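Local coordinates for 3-keto-5-aminohexanoate cleavage protein (Archaeoglobus fulgidus, PDB 3LOT) that probably cleaves 3-keto-5-aminohexanoate or a related beta-keto acid, using a bound zinc ion, as a TIM-barrel enzyme of the BKACE family, at residues Phe114-Ala122 with Leu173-Thr184; Gly91-Arg100 with Tyr141-Asn152. All coordinates share one frame; numbering follows the deposited sequence.

Contact 1. Residues Phe114-Ala122 with Leu173-Thr184; sequences FNMGSMNFA and LECYDIGQIYNT
Leu-173 lies beside Phe-114 where two neighbouring parallel strands of the TIM barrel end, its CD2 3.6 Å from ring atom CD1 and also against SE of selenomethionine Met-116. Glu-174 continues the pairing: its N donates to Phe-114 O (2.9 Å), and its O receives Met-116 N. Glu-174 OE1 bonds Gln-200 of the next strand; the Glu-174 side chain is about 5 Å from that of the zinc ligand His-50. Tyr-176 stands past the strand end, its side chain about 6 Å from the zinc ion at nearest atoms. Met-119 SE sits over one face, 3.9 Å from the ring centroid, a Met-aromatic contact, while OH reaches Asn-115 OD1 in a weak hydrogen bond at the ring edge. Were Tyr-176 an alanine, the Met-119 selenium would probably lose its aromatic platform, Asn-115 OD1 its weak hydroxyl partner, and a gap would be likely beside Phe-121. In the following helix, Gln-180 turns its amide back, and OE1 takes Tyr-176 N. Asn-183 ND2 donates to Met-116 O at 2.9 Å, nearly straight (168°) and within both the amide and carbonyl planes. Met-116, bent at chi2 (-66°) and chi3 (-47°), curls its CE to 3.3 Å from Thr-184 OG1.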
loop_
_atom_site.group_PDB
_atom_site.type_symbol
_atom_site.label_atom_id
_atom_site.label_comp_id
_atom_site.label_asym_id
_atom_site.label_seq_id
_atom_site.Cartn_x
_atom_site.Cartn_y
_atom_site.Cartn_z
ATOM N N PHE D 114 -15.986 -16.258 15.872
ATOM C CA PHE D 114 -15.040 -15.993 16.947
ATOM C C PHE D 114 -14.524 -14.579 16.662
ATOM O O PHE D 114 -13.547 -14.431 15.949
ATOM C CB PHE D 114 -13.885 -17.013 16.830
ATOM C CG PHE D 114 -13.036 -17.162 18.058
ATOM C CD1 PHE D 114 -12.243 -16.134 18.490
ATOM C CD2 PHE D 114 -13.007 -18.363 18.730
ATOM C CE1 PHE D 114 -11.418 -16.294 19.587
ATOM C CE2 PHE D 114 -12.185 -18.568 19.827
ATOM C CZ PHE D 114 -11.365 -17.533 20.278
ATOM N N ASN D 115 -15.226 -13.578 17.201
ATOM C CA ASN D 115 -14.909 -12.142 17.054
ATOM C C ASN D 115 -13.658 -11.647 17.826
ATOM O O ASN D 115 -13.497 -11.906 19.033
ATOM C CB ASN D 115 -16.118 -11.389 17.470
ATOM C CG ASN D 115 -17.292 -11.724 16.585
ATOM O OD1 ASN D 115 -17.401 -11.180 15.469
ATOM N ND2 ASN D 115 -18.177 -12.643 17.054
HETATM N N MSE D 116 -12.769 -10.969 17.116
HETATM C CA MSE D 116 -11.377 -10.808 17.603
HETATM C C MSE D 116 -11.013 -9.481 18.259
HETATM O O MSE D 116 -9.826 -9.186 18.414
HETATM C CB MSE D 116 -10.429 -11.069 16.439
HETATM C CG MSE D 116 -10.386 -12.463 16.026
HETATM SE SE MSE D 116 -9.619 -13.581 17.413
HETATM C CE MSE D 116 -8.081 -12.580 17.891
ATOM N N GLY D 117 -11.991 -8.704 18.697
ATOM C CA GLY D 117 -11.681 -7.555 19.561
ATOM C C GLY D 117 -12.897 -6.819 20.059
ATOM O O GLY D 117 -13.981 -7.007 19.519
ATOM N N SER D 118 -12.720 -5.990 21.091
ATOM C CA SER D 118 -13.783 -5.146 21.594
ATOM C C SER D 118 -13.886 -3.936 20.664
ATOM O O SER D 118 -12.878 -3.439 20.163
ATOM C CB SER D 118 -13.508 -4.693 23.017
ATOM O OG SER D 118 -13.473 -5.786 23.860
HETATM N N MSE D 119 -15.103 -3.467 20.391
HETATM C CA MSE D 119 -15.244 -2.357 19.433
HETATM C C MSE D 119 -16.585 -1.683 19.625
HETATM O O MSE D 119 -17.516 -2.295 20.112
HETATM C CB MSE D 119 -15.135 -2.899 17.981
HETATM C CG MSE D 119 -16.241 -3.837 17.574
HETATM SE SE MSE D 119 -16.004 -4.778 15.894
HETATM C CE MSE D 119 -16.330 -3.283 14.676
ATOM N N ASN D 120 -16.705 -0.444 19.157
ATOM C CA ASN D 120 -18.025 0.133 18.888
ATOM C C ASN D 120 -18.580 -0.638 17.719
ATOM O O ASN D 120 -17.841 -1.127 16.880
ATOM C CB ASN D 120 -17.937 1.620 18.567
ATOM C CG ASN D 120 -17.418 2.440 19.745
ATOM O OD1 ASN D 120 -17.445 1.984 20.892
ATOM N ND2 ASN D 120 -16.992 3.663 19.478
ATOM N N PHE D 121 -19.883 -0.766 17.689
ATOM C CA PHE D 121 -20.581 -1.452 16.633
ATOM C C PHE D 121 -21.954 -0.827 16.597
ATOM O O PHE D 121 -22.824 -1.255 17.303
ATOM C CB PHE D 121 -20.640 -2.952 16.921
ATOM C CG PHE D 121 -21.045 -3.775 15.730
ATOM C CD1 PHE D 121 -22.159 -3.427 14.956
ATOM C CD2 PHE D 121 -20.336 -4.915 15.391
ATOM C CE1 PHE D 121 -22.535 -4.220 13.867
ATOM C CE2 PHE D 121 -20.713 -5.685 14.303
ATOM C CZ PHE D 121 -21.798 -5.342 13.556
ATOM N N ALA D 122 -22.083 0.248 15.800
ATOM C CA ALA D 122 -23.188 1.188 15.874
ATOM C C ALA D 122 -24.013 1.213 14.596
ATOM O O ALA D 122 -23.467 1.346 13.501
ATOM C CB ALA D 122 -22.634 2.624 16.211
ATOM N N LEU D 173 -12.510 -16.562 12.504
ATOM C CA LEU D 173 -12.003 -15.477 13.329
ATOM C C LEU D 173 -12.383 -14.190 12.651
ATOM O O LEU D 173 -11.790 -13.835 11.655
ATOM C CB LEU D 173 -10.492 -15.598 13.459
ATOM C CG LEU D 173 -9.977 -16.917 14.102
ATOM C CD1 LEU D 173 -8.507 -17.056 13.809
ATOM C CD2 LEU D 173 -10.239 -16.900 15.608
ATOM N N GLU D 174 -13.351 -13.497 13.220
ATOM C CA GLU D 174 -13.949 -12.356 12.556
ATOM C C GLU D 174 -13.074 -11.169 12.897
ATOM O O GLU D 174 -12.784 -10.938 14.087
ATOM C CB GLU D 174 -15.370 -12.125 13.058
ATOM C CG GLU D 174 -16.216 -13.399 13.219
ATOM C CD GLU D 174 -16.420 -14.179 11.932
ATOM O OE1 GLU D 174 -16.283 -13.601 10.829
ATOM O OE2 GLU D 174 -16.713 -15.396 12.033
ATOM N N CYS D 175 -12.596 -10.490 11.864
ATOM C CA CYS D 175 -11.799 -9.299 12.019
ATOM C C CYS D 175 -12.409 -8.092 11.313
ATOM O O CYS D 175 -12.630 -8.126 10.115
ATOM C CB CYS D 175 -10.401 -9.499 11.459
ATOM S SG CYS D 175 -9.480 -10.853 12.307
ATOM N N TYR D 176 -12.631 -7.032 12.085
ATOM C CA TYR D 176 -13.296 -5.810 11.615
ATOM C C TYR D 176 -12.345 -4.616 11.489
ATOM O O TYR D 176 -12.796 -3.482 11.219
ATOM C CB TYR D 176 -14.421 -5.384 12.565
ATOM C CG TYR D 176 -15.561 -6.355 12.743
ATOM C CD1 TYR D 176 -15.411 -7.477 13.544
ATOM C CD2 TYR D 176 -16.801 -6.105 12.175
ATOM C CE1 TYR D 176 -16.473 -8.370 13.758
ATOM C CE2 TYR D 176 -17.861 -6.978 12.356
ATOM C CZ TYR D 176 -17.696 -8.109 13.159
ATOM O OH TYR D 176 -18.739 -8.985 13.323
ATOM N N ASP D 177 -11.047 -4.844 11.739
ATOM C CA ASP D 177 -10.053 -3.771 11.694
ATOM C C ASP D 177 -8.640 -4.396 11.705
ATOM O O ASP D 177 -8.460 -5.580 12.021
ATOM C CB ASP D 177 -10.206 -2.870 12.929
ATOM C CG ASP D 177 -9.941 -1.411 12.654
ATOM O OD1 ASP D 177 -9.208 -1.029 11.696
ATOM O OD2 ASP D 177 -10.481 -0.610 13.456
ATOM N N ILE D 178 -7.658 -3.576 11.377
ATOM C CA ILE D 178 -6.253 -3.985 11.345
ATOM C C ILE D 178 -5.807 -4.446 12.729
ATOM O O ILE D 178 -5.097 -5.448 12.856
ATOM C CB ILE D 178 -5.364 -2.876 10.800
ATOM C CG1 ILE D 178 -5.845 -2.468 9.385
ATOM C CG2 ILE D 178 -3.861 -3.307 10.814
ATOM C CD1 ILE D 178 -5.900 -3.630 8.409
ATOM N N GLY D 179 -6.182 -3.712 13.772
ATOM C CA GLY D 179 -5.799 -4.086 15.139
ATOM C C GLY D 179 -6.248 -5.478 15.532
ATOM O O GLY D 179 -5.643 -6.140 16.369
ATOM N N GLN D 180 -7.368 -5.896 14.966
ATOM C CA GLN D 180 -7.936 -7.231 15.230
ATOM C C GLN D 180 -7.183 -8.363 14.513
ATOM O O GLN D 180 -7.144 -9.516 14.987
ATOM C CB GLN D 180 -9.432 -7.244 14.852
ATOM C CG GLN D 180 -10.261 -6.270 15.727
ATOM C CD GLN D 180 -11.761 -6.469 15.640
ATOM O OE1 GLN D 180 -12.265 -7.334 14.917
ATOM N NE2 GLN D 180 -12.493 -5.650 16.382
ATOM N N ILE D 181 -6.544 -8.040 13.393
ATOM C CA ILE D 181 -5.598 -8.991 12.793
ATOM C C ILE D 181 -4.355 -9.100 13.691
ATOM O O ILE D 181 -3.835 -10.181 13.946
ATOM C CB ILE D 181 -5.217 -8.602 11.376
ATOM C CG1 ILE D 181 -6.510 -8.393 10.523
ATOM C CG2 ILE D 181 -4.263 -9.648 10.813
ATOM C CD1 ILE D 181 -6.278 -8.251 8.988
ATOM N N TYR D 182 -3.902 -7.966 14.195
ATOM C CA TYR D 182 -2.841 -7.928 15.191
ATOM C C TYR D 182 -3.225 -8.757 16.401
ATOM O O TYR D 182 -2.391 -9.533 16.881
ATOM C CB TYR D 182 -2.465 -6.505 15.592
ATOM C CG TYR D 182 -1.352 -5.893 14.721
ATOM C CD1 TYR D 182 0.023 -6.149 14.996
ATOM C CD2 TYR D 182 -1.655 -5.132 13.635
ATOM C CE1 TYR D 182 1.031 -5.630 14.213
ATOM C CE2 TYR D 182 -0.664 -4.617 12.832
ATOM C CZ TYR D 182 0.683 -4.835 13.137
ATOM O OH TYR D 182 1.666 -4.270 12.352
ATOM N N ASN D 183 -4.466 -8.573 16.887
ATOM C CA ASN D 183 -4.955 -9.396 18.000
ATOM C C ASN D 183 -4.886 -10.901 17.627
ATOM O O ASN D 183 -4.449 -11.742 18.446
ATOM C CB ASN D 183 -6.384 -9.046 18.429
ATOM C CG ASN D 183 -6.544 -7.621 19.007
ATOM O OD1 ASN D 183 -5.563 -6.884 19.216
ATOM N ND2 ASN D 183 -7.828 -7.217 19.231
ATOM N N THR D 184 -5.332 -11.225 16.401
ATOM C CA THR D 184 -5.302 -12.597 15.905
ATOM C C THR D 184 -3.888 -13.214 15.895
ATOM O O THR D 184 -3.694 -14.356 16.376
ATOM C CB THR D 184 -5.985 -12.687 14.545
ATOM O OG1 THR D 184 -7.344 -12.228 14.689
ATOM C CG2 THR D 184 -5.908 -14.116 13.981
#

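Contact 2. Residues Gly91-Arg100 with Tyr141-Asn152; sequences GTLGIPVEER and YLEMTRDIVFRN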
loop_
_atom_site.group_PDB
_atom_site.type_symbol
_atom_site.label_atom_id
_atom_site.label_comp_id
_atom_site.label_asym_id
_atom_site.label_seq_id
_atom_site.Cartn_x
_atom_site.Cartn_y
_atom_site.Cartn_z
ATOM N N GLY D 91 -24.136 -9.543 20.904
ATOM C CA GLY D 91 -23.078 -8.696 21.355
ATOM C C GLY D 91 -23.482 -7.244 21.241
ATOM O O GLY D 91 -23.082 -6.423 22.096
ATOM N N THR D 92 -24.274 -6.940 20.198
ATOM C CA THR D 92 -24.800 -5.578 19.931
ATOM C C THR D 92 -25.952 -5.239 20.887
ATOM O O THR D 92 -26.470 -4.120 20.858
ATOM C CB THR D 92 -25.302 -5.376 18.447
ATOM O OG1 THR D 92 -26.247 -6.404 18.099
ATOM C CG2 THR D 92 -24.146 -5.416 17.435
ATOM N N LEU D 93 -26.378 -6.216 21.691
ATOM C CA LEU D 93 -27.323 -5.978 22.783
ATOM C C LEU D 93 -26.559 -6.055 24.118
ATOM O O LEU D 93 -27.158 -6.140 25.176
ATOM C CB LEU D 93 -28.490 -6.996 22.758
ATOM C CG LEU D 93 -29.469 -7.083 21.561
ATOM C CD1 LEU D 93 -29.034 -8.205 20.599
ATOM C CD2 LEU D 93 -30.885 -7.327 21.991
ATOM N N GLY D 94 -25.228 -6.019 24.082
ATOM C CA GLY D 94 -24.451 -5.997 25.316
ATOM C C GLY D 94 -24.276 -7.349 25.994
ATOM O O GLY D 94 -23.809 -7.407 27.143
ATOM N N ILE D 95 -24.602 -8.442 25.295
ATOM C CA ILE D 95 -24.506 -9.806 25.875
ATOM C C ILE D 95 -23.039 -10.249 25.859
ATOM O O ILE D 95 -22.410 -10.170 24.794
ATOM C CB ILE D 95 -25.375 -10.877 25.081
ATOM C CG1 ILE D 95 -26.877 -10.569 25.188
ATOM C CG2 ILE D 95 -25.070 -12.331 25.559
ATOM C CD1 ILE D 95 -27.739 -11.539 24.411
ATOM N N PRO D 96 -22.493 -10.725 27.017
ATOM C CA PRO D 96 -21.045 -11.089 26.998
ATOM C C PRO D 96 -20.690 -12.403 26.224
ATOM O O PRO D 96 -21.560 -13.215 25.895
ATOM C CB PRO D 96 -20.671 -11.205 28.508
ATOM C CG PRO D 96 -21.941 -11.357 29.259
ATOM C CD PRO D 96 -23.126 -10.978 28.342
ATOM N N VAL D 97 -19.406 -12.609 25.964
ATOM C CA VAL D 97 -18.937 -13.853 25.280
ATOM C C VAL D 97 -19.265 -15.178 26.033
ATOM O O VAL D 97 -19.786 -16.127 25.436
ATOM C CB VAL D 97 -17.402 -13.732 24.948
ATOM C CG1 VAL D 97 -16.724 -15.121 24.720
ATOM C CG2 VAL D 97 -17.225 -12.802 23.759
ATOM N N GLU D 98 -18.979 -15.248 27.326
ATOM C CA GLU D 98 -19.284 -16.467 28.077
ATOM C C GLU D 98 -20.785 -16.908 27.947
ATOM O O GLU D 98 -21.095 -18.115 28.118
ATOM C CB GLU D 98 -18.875 -16.297 29.536
ATOM N N GLU D 99 -21.687 -15.964 27.634
ATOM C CA GLU D 99 -23.118 -16.295 27.459
ATOM C C GLU D 99 -23.403 -16.574 25.999
ATOM O O GLU D 99 -24.124 -17.516 25.691
ATOM C CB GLU D 99 -24.039 -15.184 28.016
ATOM C CG GLU D 99 -25.562 -15.430 27.888
ATOM C CD GLU D 99 -26.070 -16.651 28.648
ATOM O OE1 GLU D 99 -25.464 -17.017 29.674
ATOM O OE2 GLU D 99 -27.093 -17.225 28.212
ATOM N N ARG D 100 -22.802 -15.769 25.112
ATOM C CA ARG D 100 -22.890 -15.950 23.644
ATOM C C ARG D 100 -22.251 -17.259 23.218
ATOM O O ARG D 100 -22.709 -17.930 22.259
ATOM C CB ARG D 100 -22.150 -14.789 22.933
ATOM C CG ARG D 100 -23.012 -13.614 22.334
ATOM C CD ARG D 100 -22.269 -12.227 22.415
ATOM N NE ARG D 100 -20.977 -12.322 21.761
ATOM C CZ ARG D 100 -19.916 -11.510 21.875
ATOM N NH1 ARG D 100 -19.887 -10.400 22.613
ATOM N NH2 ARG D 100 -18.837 -11.839 21.174
ATOM N N TYR D 141 -33.637 -0.954 19.894
ATOM C CA TYR D 141 -32.420 -1.693 19.602
ATOM C C TYR D 141 -31.395 -0.861 18.828
ATOM O O TYR D 141 -30.204 -0.799 19.175
ATOM C CB TYR D 141 -32.771 -2.956 18.816
ATOM C CG TYR D 141 -31.594 -3.665 18.229
ATOM C CD1 TYR D 141 -30.595 -4.203 19.044
ATOM C CD2 TYR D 141 -31.471 -3.802 16.861
ATOM C CE1 TYR D 141 -29.497 -4.871 18.492
ATOM C CE2 TYR D 141 -30.391 -4.453 16.299
ATOM C CZ TYR D 141 -29.406 -4.984 17.111
ATOM O OH TYR D 141 -28.336 -5.628 16.522
ATOM N N LEU D 142 -31.855 -0.207 17.778
ATOM C CA LEU D 142 -30.958 0.551 16.936
ATOM C C LEU D 142 -30.320 1.725 17.745
ATOM O O LEU D 142 -29.107 1.941 17.681
ATOM C CB LEU D 142 -31.713 1.065 15.699
ATOM C CG LEU D 142 -32.349 0.038 14.743
ATOM C CD1 LEU D 142 -33.090 0.813 13.651
ATOM C CD2 LEU D 142 -31.297 -0.921 14.137
ATOM N N GLU D 143 -31.142 2.451 18.498
ATOM C CA GLU D 143 -30.655 3.527 19.370
ATOM C C GLU D 143 -29.641 3.069 20.400
ATOM O O GLU D 143 -28.639 3.755 20.644
ATOM C CB GLU D 143 -31.809 4.185 20.111
ATOM C CG GLU D 143 -31.389 5.301 21.074
ATOM C CD GLU D 143 -30.482 6.384 20.443
ATOM O OE1 GLU D 143 -30.589 6.679 19.219
ATOM O OE2 GLU D 143 -29.619 6.913 21.194
HETATM N N MSE D 144 -29.918 1.924 21.028
HETATM C CA MSE D 144 -29.033 1.429 22.054
HETATM C C MSE D 144 -27.665 1.053 21.580
HETATM O O MSE D 144 -26.714 1.166 22.360
HETATM C CB MSE D 144 -29.692 0.307 22.842
HETATM C CG MSE D 144 -30.682 0.945 23.795
HETATM SE SE MSE D 144 -31.754 -0.319 24.738
HETATM C CE MSE D 144 -33.114 0.844 25.651
ATOM N N THR D 145 -27.517 0.661 20.314
ATOM C CA THR D 145 -26.149 0.434 19.776
ATOM C C THR D 145 -25.204 1.681 19.795
ATOM O O THR D 145 -23.945 1.544 19.668
ATOM C CB THR D 145 -26.179 -0.201 18.354
ATOM O OG1 THR D 145 -26.637 0.761 17.369
ATOM C CG2 THR D 145 -27.099 -1.463 18.372
ATOM N N ARG D 146 -25.776 2.875 19.959
ATOM C CA ARG D 146 -24.963 4.100 20.089
ATOM C C ARG D 146 -24.053 4.032 21.326
ATOM O O ARG D 146 -22.999 4.701 21.381
ATOM C CB ARG D 146 -25.851 5.327 20.173
ATOM C CG ARG D 146 -25.191 6.695 19.986
ATOM C CD ARG D 146 -26.094 7.843 20.495
ATOM N NE ARG D 146 -27.343 7.914 19.739
ATOM C CZ ARG D 146 -27.564 8.644 18.637
ATOM N NH1 ARG D 146 -26.659 9.499 18.149
ATOM N NH2 ARG D 146 -28.746 8.561 18.028
ATOM N N ASP D 147 -24.447 3.255 22.320
ATOM C CA ASP D 147 -23.673 3.181 23.545
ATOM C C ASP D 147 -23.453 1.754 24.046
ATOM O O ASP D 147 -23.395 1.519 25.281
ATOM C CB ASP D 147 -24.391 3.998 24.594
ATOM C CG ASP D 147 -23.573 4.203 25.881
ATOM O OD1 ASP D 147 -22.339 4.472 25.870
ATOM O OD2 ASP D 147 -24.234 4.168 26.920
ATOM N N ILE D 148 -23.367 0.793 23.128
ATOM C CA ILE D 148 -23.063 -0.574 23.542
ATOM C C ILE D 148 -21.741 -1.023 22.915
ATOM O O ILE D 148 -21.573 -0.953 21.719
ATOM C CB ILE D 148 -24.226 -1.552 23.244
ATOM C CG1 ILE D 148 -25.291 -1.377 24.319
ATOM C CG2 ILE D 148 -23.769 -2.991 23.279
ATOM C CD1 ILE D 148 -26.658 -1.984 24.025
ATOM N N VAL D 149 -20.810 -1.477 23.745
ATOM C CA VAL D 149 -19.577 -2.042 23.233
ATOM C C VAL D 149 -19.804 -3.496 22.844
ATOM O O VAL D 149 -20.366 -4.284 23.609
ATOM C CB VAL D 149 -18.445 -1.892 24.275
ATOM C CG1 VAL D 149 -17.241 -2.795 23.924
ATOM C CG2 VAL D 149 -18.009 -0.393 24.357
ATOM N N PHE D 150 -19.352 -3.859 21.653
ATOM C CA PHE D 150 -19.280 -5.273 21.262
ATOM C C PHE D 150 -17.996 -5.804 21.847
ATOM O O PHE D 150 -16.910 -5.531 21.324
ATOM C CB PHE D 150 -19.256 -5.368 19.748
ATOM C CG PHE D 150 -19.243 -6.735 19.209
ATOM C CD1 PHE D 150 -19.969 -7.762 19.798
ATOM C CD2 PHE D 150 -18.531 -7.004 18.042
ATOM C CE1 PHE D 150 -19.938 -9.064 19.260
ATOM C CE2 PHE D 150 -18.497 -8.283 17.476
ATOM C CZ PHE D 150 -19.198 -9.325 18.095
ATOM N N ARG D 151 -18.122 -6.559 22.924
ATOM C CA ARG D 151 -17.016 -6.824 23.825
ATOM C C ARG D 151 -16.353 -8.197 23.582
ATOM O O ARG D 151 -17.027 -9.238 23.603
ATOM C CB ARG D 151 -17.549 -6.746 25.258
ATOM C CG ARG D 151 -16.494 -6.936 26.366
ATOM C CD ARG D 151 -17.100 -7.442 27.654
ATOM N NE ARG D 151 -16.050 -7.555 28.668
ATOM C CZ ARG D 151 -15.600 -6.533 29.388
ATOM N NH1 ARG D 151 -16.118 -5.308 29.232
ATOM N NH2 ARG D 151 -14.645 -6.738 30.290
ATOM N N ASN D 152 -15.037 -8.204 23.370
ATOM C CA ASN D 152 -14.304 -9.451 23.195
ATOM C C ASN D 152 -12.878 -9.207 23.684
ATOM O O ASN D 152 -11.985 -8.918 22.891
ATOM C CB ASN D 152 -14.327 -9.934 21.729
ATOM C CG ASN D 152 -15.757 -9.993 21.131
ATOM O OD1 ASN D 152 -16.429 -11.036 21.241
ATOM N ND2 ASN D 152 -16.212 -8.883 20.449
HETATM O O HOH W 1 -20.921 -7.581 23.879
HETATM O O HOH W 2 -28.781 -2.493 21.193
HETATM O O HOH W 3 -17.651 -10.640 26.181
#
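Gly-91 packs its CA 3.6 Å from Phe-150 CD1, where loops at the mouth of the TIM barrel meet; a side chain pointing from this CA would run into the ring. Thr-92 OG1 and Tyr-141 OH share a hydrogen bond of 2.7 Å at the edge of the tyrosine ring. Tyr-141 carries its ring out to this hydroxyl because chi1 (169°) swings CG away from the backbone N, and Leu-93 CG meets the same ring at CE1. A water bridges Thr-92 O and Tyr-141 O. At Gly-94, Ile-148 CG2 comes to 3.5 Å from the backbone N. Another water accepts from Arg-151 N and lies within hydrogen-bonding distance of Gly-91 O and Ile-95 O. Val-97 begins the short helix; its CG2 lies over one face of the Arg-100 guanidinium and Phe-150 CE1 over the opposite face, both toward its rim, the ring plane tilted 35° from the guanidinium. Arg-100 NH1 donates to Arg-151 O (3.2 Å), 20° out of the guanidinium plane, and NE to Thr-87 O. Asn-152 ND2 bonds Gly-117 O, and its OD1 receives Arg-100 NH2 on a lone pair in the carbonyl plane, at a modelled 2.5 Å, unusually short and so doubtful in length.

Overall arrangement
Contacts 1 and 2 have centres about 14 Å apart and interleave along the chain: 91-100, 114-122, 141-152, then 173-184. Contact 1 joins barrel strands 111-115 and 170-175 and the start of helix 178-189; contact 2 brings together loops and short helices farther from the chain centre. The two meet in the small antiparallel sheet of strands 119-120 and 149-150, through Met-119 O and Phe-150 N, and again where Ser-118 OG reaches Asn-152 N. Asn-115 packs against Phe-150, both close to a bound unknown ligand, so the pair probably walls one side of the zinc pocket. Each contact also touches the second subunit, so this side of the barrel lies at the subunit interface.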